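Local coordinates for protein cyclic GMP-AMP synthase-like receptor (Tribolium castaneum, PDB 7LT2) that senses double-stranded RNA in the cytoplasm and, as an innate immune nucleotidyltransferase, makes the cyclic dinucleotide 2',3'-cGAMP from ATP and GTP, at residues F166-W171 with M177-S182; T307-Y312 with K352-N357. All coordinates share one frame; numbering follows the deposited sequence.

Interaction 1 (F166-W171 with M177-S182); sequences FHINWW and MTLGIS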
loop_
_atom_site.group_PDB
_atom_site.type_symbol
_atom_site.label_atom_id
_atom_site.label_comp_id
_atom_site.label_asym_id
_atom_site.label_seq_id
_atom_site.Cartn_x
_atom_site.Cartn_y
_atom_site.Cartn_z
ATOM N N PHE A 166 2.272 11.947 -21.849
ATOM C CA PHE A 166 1.300 11.593 -20.831
ATOM C C PHE A 166 0.673 12.849 -20.253
ATOM O O PHE A 166 1.263 13.933 -20.283
ATOM C CB PHE A 166 1.955 10.732 -19.746
ATOM C CG PHE A 166 2.526 9.466 -20.300
ATOM C CD1 PHE A 166 1.714 8.360 -20.494
ATOM C CD2 PHE A 166 3.844 9.412 -20.720
ATOM C CE1 PHE A 166 2.222 7.210 -21.058
ATOM C CE2 PHE A 166 4.356 8.263 -21.277
ATOM C CZ PHE A 166 3.547 7.161 -21.447
ATOM N N HIS A 167 -0.547 12.686 -19.756
ATOM C CA HIS A 167 -1.325 13.767 -19.178
ATOM C C HIS A 167 -1.501 13.516 -17.690
ATOM O O HIS A 167 -1.798 12.392 -17.270
ATOM C CB HIS A 167 -2.694 13.883 -19.854
ATOM C CG HIS A 167 -2.643 14.498 -21.217
ATOM N ND1 HIS A 167 -3.746 14.577 -22.041
ATOM C CD2 HIS A 167 -1.622 15.066 -21.900
ATOM C CE1 HIS A 167 -3.406 15.166 -23.173
ATOM N NE2 HIS A 167 -2.122 15.474 -23.113
ATOM N N ILE A 168 -1.312 14.560 -16.892
ATOM C CA ILE A 168 -1.443 14.467 -15.445
ATOM C C ILE A 168 -2.512 15.451 -14.998
ATOM O O ILE A 168 -2.393 16.662 -15.227
ATOM C CB ILE A 168 -0.113 14.735 -14.725
ATOM C CG1 ILE A 168 0.891 13.624 -15.029
ATOM C CG2 ILE A 168 -0.334 14.825 -13.228
ATOM C CD1 ILE A 168 2.187 13.786 -14.282
ATOM N N ASN A 169 -3.559 14.925 -14.376
ATOM C CA ASN A 169 -4.562 15.716 -13.692
ATOM C C ASN A 169 -4.370 15.539 -12.191
ATOM O O ASN A 169 -3.726 14.589 -11.742
ATOM C CB ASN A 169 -5.971 15.298 -14.128
ATOM C CG ASN A 169 -6.231 15.591 -15.596
ATOM O OD1 ASN A 169 -6.428 16.745 -15.982
ATOM N ND2 ASN A 169 -6.234 14.551 -16.420
ATOM N N TRP A 170 -4.896 16.475 -11.406
ATOM C CA TRP A 170 -4.630 16.402 -9.976
ATOM C C TRP A 170 -5.801 16.950 -9.181
ATOM O O TRP A 170 -6.597 17.762 -9.668
ATOM C CB TRP A 170 -3.362 17.162 -9.586
ATOM C CG TRP A 170 -3.538 18.614 -9.704
ATOM C CD1 TRP A 170 -4.021 19.469 -8.750
ATOM C CD2 TRP A 170 -3.269 19.405 -10.854
ATOM N NE1 TRP A 170 -4.056 20.749 -9.239
ATOM C CE2 TRP A 170 -3.598 20.737 -10.531
ATOM C CE3 TRP A 170 -2.771 19.121 -12.126
ATOM C CZ2 TRP A 170 -3.443 21.783 -11.433
ATOM C CZ3 TRP A 170 -2.613 20.159 -13.015
ATOM C CH2 TRP A 170 -2.953 21.474 -12.669
ATOM N N TRP A 171 -5.862 16.514 -7.927
ATOM C CA TRP A 171 -6.902 16.892 -6.978
ATOM C C TRP A 171 -6.465 16.400 -5.605
ATOM O O TRP A 171 -5.512 15.630 -5.476
ATOM C CB TRP A 171 -8.263 16.303 -7.367
ATOM C CG TRP A 171 -8.236 14.805 -7.533
ATOM C CD1 TRP A 171 -8.441 13.868 -6.561
ATOM C CD2 TRP A 171 -7.992 14.078 -8.746
ATOM N NE1 TRP A 171 -8.333 12.603 -7.094
ATOM C CE2 TRP A 171 -8.059 12.706 -8.432
ATOM C CE3 TRP A 171 -7.722 14.454 -10.066
ATOM C CZ2 TRP A 171 -7.858 11.710 -9.387
ATOM C CZ3 TRP A 171 -7.525 13.462 -11.016
ATOM C CH2 TRP A 171 -7.599 12.107 -10.671
ATOM N N MET A 177 -2.021 14.683 -2.019
ATOM C CA MET A 177 -2.417 14.994 -3.385
ATOM C C MET A 177 -2.480 13.719 -4.211
ATOM O O MET A 177 -1.676 12.805 -4.026
ATOM C CB MET A 177 -1.417 15.959 -4.024
ATOM C CG MET A 177 -1.339 17.311 -3.354
ATOM S SD MET A 177 -2.837 18.241 -3.687
ATOM C CE MET A 177 -2.924 18.113 -5.475
ATOM N N THR A 178 -3.437 13.666 -5.134
ATOM C CA THR A 178 -3.539 12.583 -6.105
ATOM C C THR A 178 -3.150 13.094 -7.484
ATOM O O THR A 178 -3.620 14.153 -7.913
ATOM C CB THR A 178 -4.961 12.009 -6.153
ATOM O OG1 THR A 178 -5.309 11.458 -4.875
ATOM C CG2 THR A 178 -5.080 10.923 -7.236
ATOM N N LEU A 179 -2.294 12.347 -8.173
ATOM C CA LEU A 179 -2.039 12.563 -9.592
ATOM C C LEU A 179 -2.768 11.491 -10.392
ATOM O O LEU A 179 -2.492 10.299 -10.230
ATOM C CB LEU A 179 -0.543 12.514 -9.907
ATOM C CG LEU A 179 0.378 13.502 -9.190
ATOM C CD1 LEU A 179 1.807 13.418 -9.758
ATOM C CD2 LEU A 179 -0.146 14.925 -9.261
ATOM N N GLY A 180 -3.689 11.915 -11.253
ATOM C CA GLY A 180 -4.295 11.004 -12.207
ATOM C C GLY A 180 -3.489 10.970 -13.492
ATOM O O GLY A 180 -3.377 11.988 -14.178
ATOM N N ILE A 181 -2.913 9.822 -13.836
ATOM C CA ILE A 181 -1.986 9.718 -14.959
ATOM C C ILE A 181 -2.679 8.996 -16.106
ATOM O O ILE A 181 -3.210 7.893 -15.925
ATOM C CB ILE A 181 -0.689 9.001 -14.546
ATOM C CG1 ILE A 181 -0.006 9.785 -13.417
ATOM C CG2 ILE A 181 0.247 8.855 -15.748
ATOM C CD1 ILE A 181 1.189 9.089 -12.798
ATOM N N SER A 182 -2.675 9.618 -17.285
ATOM C CA SER A 182 -3.306 9.068 -18.478
ATOM C C SER A 182 -2.350 9.152 -19.661
ATOM O O SER A 182 -1.431 9.973 -19.688
ATOM C CB SER A 182 -4.601 9.817 -18.833
ATOM O OG SER A 182 -5.548 9.773 -17.779
HETATM O O HOH W 1 -5.236 11.920 -16.365
#
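The antiparallel beta hairpin of strands 164-171 and 177-183 in the nucleotidyltransferase domain is joined by three hydrogen-bonded pairs, His167 with Ser182, Asn169 with Gly180 and Trp171 with Thr178. Six backbone bonds result; the shortest runs from Gly180 N to Asn169 O (2.7 Å), the longest from Trp171 N to Thr178 O (3.3 Å). Trp171 folds its indole back over the partner strand. With CG held between the backbone N and the carbonyl carbon (chi1 55°), the five-membered ring takes Thr178 CB over its face, 3.9 Å from the centroid, a CH-pi contact. Further out, Trp171 CH2 comes to 3.8 Å from Gly180 CA, meeting the backbone obliquely. Within the mixed sheet the hairpin lies between strands 156-161 and 188-200, and Thr178 OG1 is hydrogen-bonded to Asp193, probably a catalytic metal ligand, as in related enzymes; Thr178 may therefore help to position that carboxylate. On the face that carries Trp171, Thr178 and Asn169, a water bridges Asn169 ND2, Gly180 O and Ser182 OG, while Asn169 OD1 bonds to Thr156. The face with Ile168, Trp170, Leu179 and Ile181 packs through apolar atoms: Leu179 CD2 sits 4.0 Å from Ile168 CG2 and 3.9 Å from Trp170 CB, and helix 18-42 covers Ile168 and Ile181. The doubled-back chain of Met177 sets CE 3.7 Å from Trp170 CD1, alongside the tryptophan side chain.

Interaction 2 (T307-Y312 with K352-N357); sequences TTLREY and KDIENN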
loop_
_atom_site.group_PDB
_atom_site.type_symbol
_atom_site.label_atom_id
_atom_site.label_comp_id
_atom_site.label_asym_id
_atom_site.label_seq_id
_atom_site.Cartn_x
_atom_site.Cartn_y
_atom_site.Cartn_z
ATOM N N THR A 307 -7.557 -24.288 2.680
ATOM C CA THR A 307 -7.011 -24.260 4.030
ATOM C C THR A 307 -6.919 -22.836 4.562
ATOM O O THR A 307 -7.287 -22.581 5.715
ATOM C CB THR A 307 -5.643 -24.938 4.059
ATOM O OG1 THR A 307 -5.811 -26.332 3.783
ATOM C CG2 THR A 307 -4.999 -24.771 5.429
ATOM N N THR A 308 -6.444 -21.892 3.738
ATOM C CA THR A 308 -6.345 -20.513 4.206
ATOM C C THR A 308 -7.723 -19.883 4.363
ATOM O O THR A 308 -7.917 -19.044 5.245
ATOM C CB THR A 308 -5.468 -19.665 3.274
ATOM O OG1 THR A 308 -5.967 -19.694 1.928
ATOM C CG2 THR A 308 -4.027 -20.163 3.295
ATOM N N LEU A 309 -8.694 -20.294 3.541
ATOM C CA LEU A 309 -10.056 -19.797 3.713
ATOM C C LEU A 309 -10.637 -20.240 5.050
ATOM O O LEU A 309 -11.283 -19.449 5.746
ATOM C CB LEU A 309 -10.945 -20.268 2.561
ATOM C CG LEU A 309 -12.434 -19.891 2.627
ATOM C CD1 LEU A 309 -12.649 -18.380 2.616
ATOM C CD2 LEU A 309 -13.207 -20.543 1.487
ATOM N N ARG A 310 -10.409 -21.501 5.428
ATOM C CA ARG A 310 -10.858 -21.987 6.729
ATOM C C ARG A 310 -10.210 -21.210 7.871
ATOM O O ARG A 310 -10.882 -20.853 8.848
ATOM C CB ARG A 310 -10.549 -23.479 6.860
ATOM C CG ARG A 310 -11.374 -24.376 5.949
ATOM C CD ARG A 310 -11.020 -25.839 6.171
ATOM N NE ARG A 310 -11.654 -26.713 5.191
ATOM C CZ ARG A 310 -12.873 -27.217 5.315
ATOM N NH1 ARG A 310 -13.626 -26.956 6.372
ATOM N NH2 ARG A 310 -13.349 -28.005 4.354
ATOM N N GLU A 311 -8.897 -20.952 7.770
ATOM C CA GLU A 311 -8.187 -20.250 8.838
ATOM C C GLU A 311 -8.598 -18.780 8.893
ATOM O O GLU A 311 -8.725 -18.207 9.983
ATOM C CB GLU A 311 -6.668 -20.413 8.660
ATOM C CG GLU A 311 -6.040 -21.445 9.595
ATOM C CD GLU A 311 -6.132 -21.031 11.044
ATOM O OE1 GLU A 311 -5.428 -20.070 11.424
ATOM O OE2 GLU A 311 -6.911 -21.668 11.795
ATOM N N TYR A 312 -8.824 -18.164 7.729
ATOM C CA TYR A 312 -9.383 -16.815 7.668
ATOM C C TYR A 312 -10.725 -16.741 8.393
ATOM O O TYR A 312 -10.977 -15.799 9.156
ATOM C CB TYR A 312 -9.511 -16.401 6.198
ATOM C CG TYR A 312 -10.303 -15.148 5.909
ATOM C CD1 TYR A 312 -9.901 -13.918 6.403
ATOM C CD2 TYR A 312 -11.424 -15.192 5.091
ATOM C CE1 TYR A 312 -10.617 -12.768 6.121
ATOM C CE2 TYR A 312 -12.141 -14.053 4.797
ATOM C CZ TYR A 312 -11.733 -12.844 5.312
ATOM O OH TYR A 312 -12.453 -11.710 5.014
ATOM N N LYS A 352 -18.833 -25.073 3.321
ATOM C CA LYS A 352 -19.599 -26.310 3.210
ATOM C C LYS A 352 -20.048 -26.552 1.775
ATOM O O LYS A 352 -20.117 -27.700 1.319
ATOM C CB LYS A 352 -20.811 -26.268 4.140
ATOM C CG LYS A 352 -20.467 -26.147 5.612
ATOM C CD LYS A 352 -19.645 -27.333 6.085
ATOM C CE LYS A 352 -20.514 -28.375 6.766
ATOM N NZ LYS A 352 -21.063 -27.869 8.055
ATOM N N ASP A 353 -20.351 -25.480 1.046
ATOM C CA ASP A 353 -20.890 -25.615 -0.301
ATOM C C ASP A 353 -19.817 -25.969 -1.326
ATOM O O ASP A 353 -20.138 -26.555 -2.367
ATOM C CB ASP A 353 -21.596 -24.317 -0.705
ATOM C CG ASP A 353 -22.512 -24.498 -1.890
ATOM O OD1 ASP A 353 -23.470 -25.289 -1.777
ATOM O OD2 ASP A 353 -22.278 -23.841 -2.926
ATOM N N ILE A 354 -18.556 -25.627 -1.060
ATOM C CA ILE A 354 -17.472 -25.870 -2.005
ATOM C C ILE A 354 -16.525 -26.971 -1.547
ATOM O O ILE A 354 -15.756 -27.484 -2.377
ATOM C CB ILE A 354 -16.677 -24.580 -2.294
ATOM C CG1 ILE A 354 -15.888 -24.145 -1.057
ATOM C CG2 ILE A 354 -17.608 -23.471 -2.763
ATOM C CD1 ILE A 354 -15.078 -22.875 -1.263
ATOM N N GLU A 355 -16.538 -27.324 -0.260
ATOM C CA GLU A 355 -15.807 -28.432 0.351
ATOM C C GLU A 355 -15.536 -29.584 -0.607
ATOM O O GLU A 355 -14.381 -29.900 -0.912
ATOM C CB GLU A 355 -16.615 -28.951 1.543
ATOM C CG GLU A 355 -15.800 -29.415 2.715
ATOM C CD GLU A 355 -16.556 -29.269 4.015
ATOM O OE1 GLU A 355 -17.743 -29.669 4.071
ATOM O OE2 GLU A 355 -15.970 -28.731 4.975
ATOM N N ASN A 356 -16.609 -30.214 -1.081
ATOM C CA ASN A 356 -16.540 -31.381 -1.953
ATOM C C ASN A 356 -17.111 -31.092 -3.335
ATOM O O ASN A 356 -17.443 -32.023 -4.079
ATOM C CB ASN A 356 -17.275 -32.556 -1.308
ATOM C CG ASN A 356 -16.722 -32.911 0.060
ATOM O OD1 ASN A 356 -15.510 -32.995 0.249
ATOM N ND2 ASN A 356 -17.614 -33.114 1.024
ATOM N N ASN A 357 -17.237 -29.817 -3.687
ATOM C CA ASN A 357 -17.808 -29.398 -4.967
ATOM C C ASN A 357 -17.010 -28.208 -5.470
ATOM O O ASN A 357 -17.453 -27.056 -5.375
ATOM C CB ASN A 357 -19.289 -29.039 -4.819
ATOM C CG ASN A 357 -20.135 -30.217 -4.376
ATOM O OD1 ASN A 357 -20.635 -30.980 -5.205
ATOM N ND2 ASN A 357 -20.300 -30.373 -3.065
#
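Arg310 and Glu355 form the polar half of this contact, a salt bridge from helix 301-318 to the residue that follows helix 337-354, in the C-terminal helical region. Arg310 NH2 donates to Glu355 OE2 at 2.8 Å with an angle of 163° at the hydrogen. The acceptor oxygen lies in the guanidinium plane and offers its anti lone pair, the one directed away from OE1. A second bond to the same oxygen, from Arg310 NH1 at 3.3 Å, is weak and more bent, at 135°. Guanidinium and carboxylate are nearly coplanar, their planes 12° apart, although the two side chains cross at about a right angle. Both chains supply the reach: Arg310 is extended from CG to NE and Glu355 beyond CG, together closing the 10.3 Å between Arg310 CA and Glu355 CA.

The apolar half is a single meeting of methyl groups. Leu309 and Ile354 reach toward each other tip to tip, with Leu309 CD2 4.1 Å from Ile354 CD1. Leu309 also packs on Ile347 and Ile351 of helix 337-354 and on Leu268 of helix 258-272, which places this methyl pair at the margin of a larger interhelical core.

The acceptor OE2 is shared by two N-H groups, one strong and one weak, rather than each carboxylate oxygen taking its own, and the negative charge would probably be drawn toward that oxygen.

Overall arrangement
Both strands of interaction 1 precede both segments of interaction 2 in the chain. Their centres are 42 Å apart, the nearest atoms about 26 Å, and they lie on opposite sides of the chain's centre. No strand or helix is common to both: residues 166-171 and 177-182 belong to the mixed sheet of the nucleotidyltransferase domain, whereas 307-312 and 352-357 lie on helices 301-318 and 337-354 or just beyond, in the helical part of the protein. Interaction 1 lies on the catalytic side, while interaction 2 is set back from the nucleotide site, the Leu309 side chain being about 8 Å from that of Ile281, which probably binds ATP, so each belongs to a different half of the enzyme.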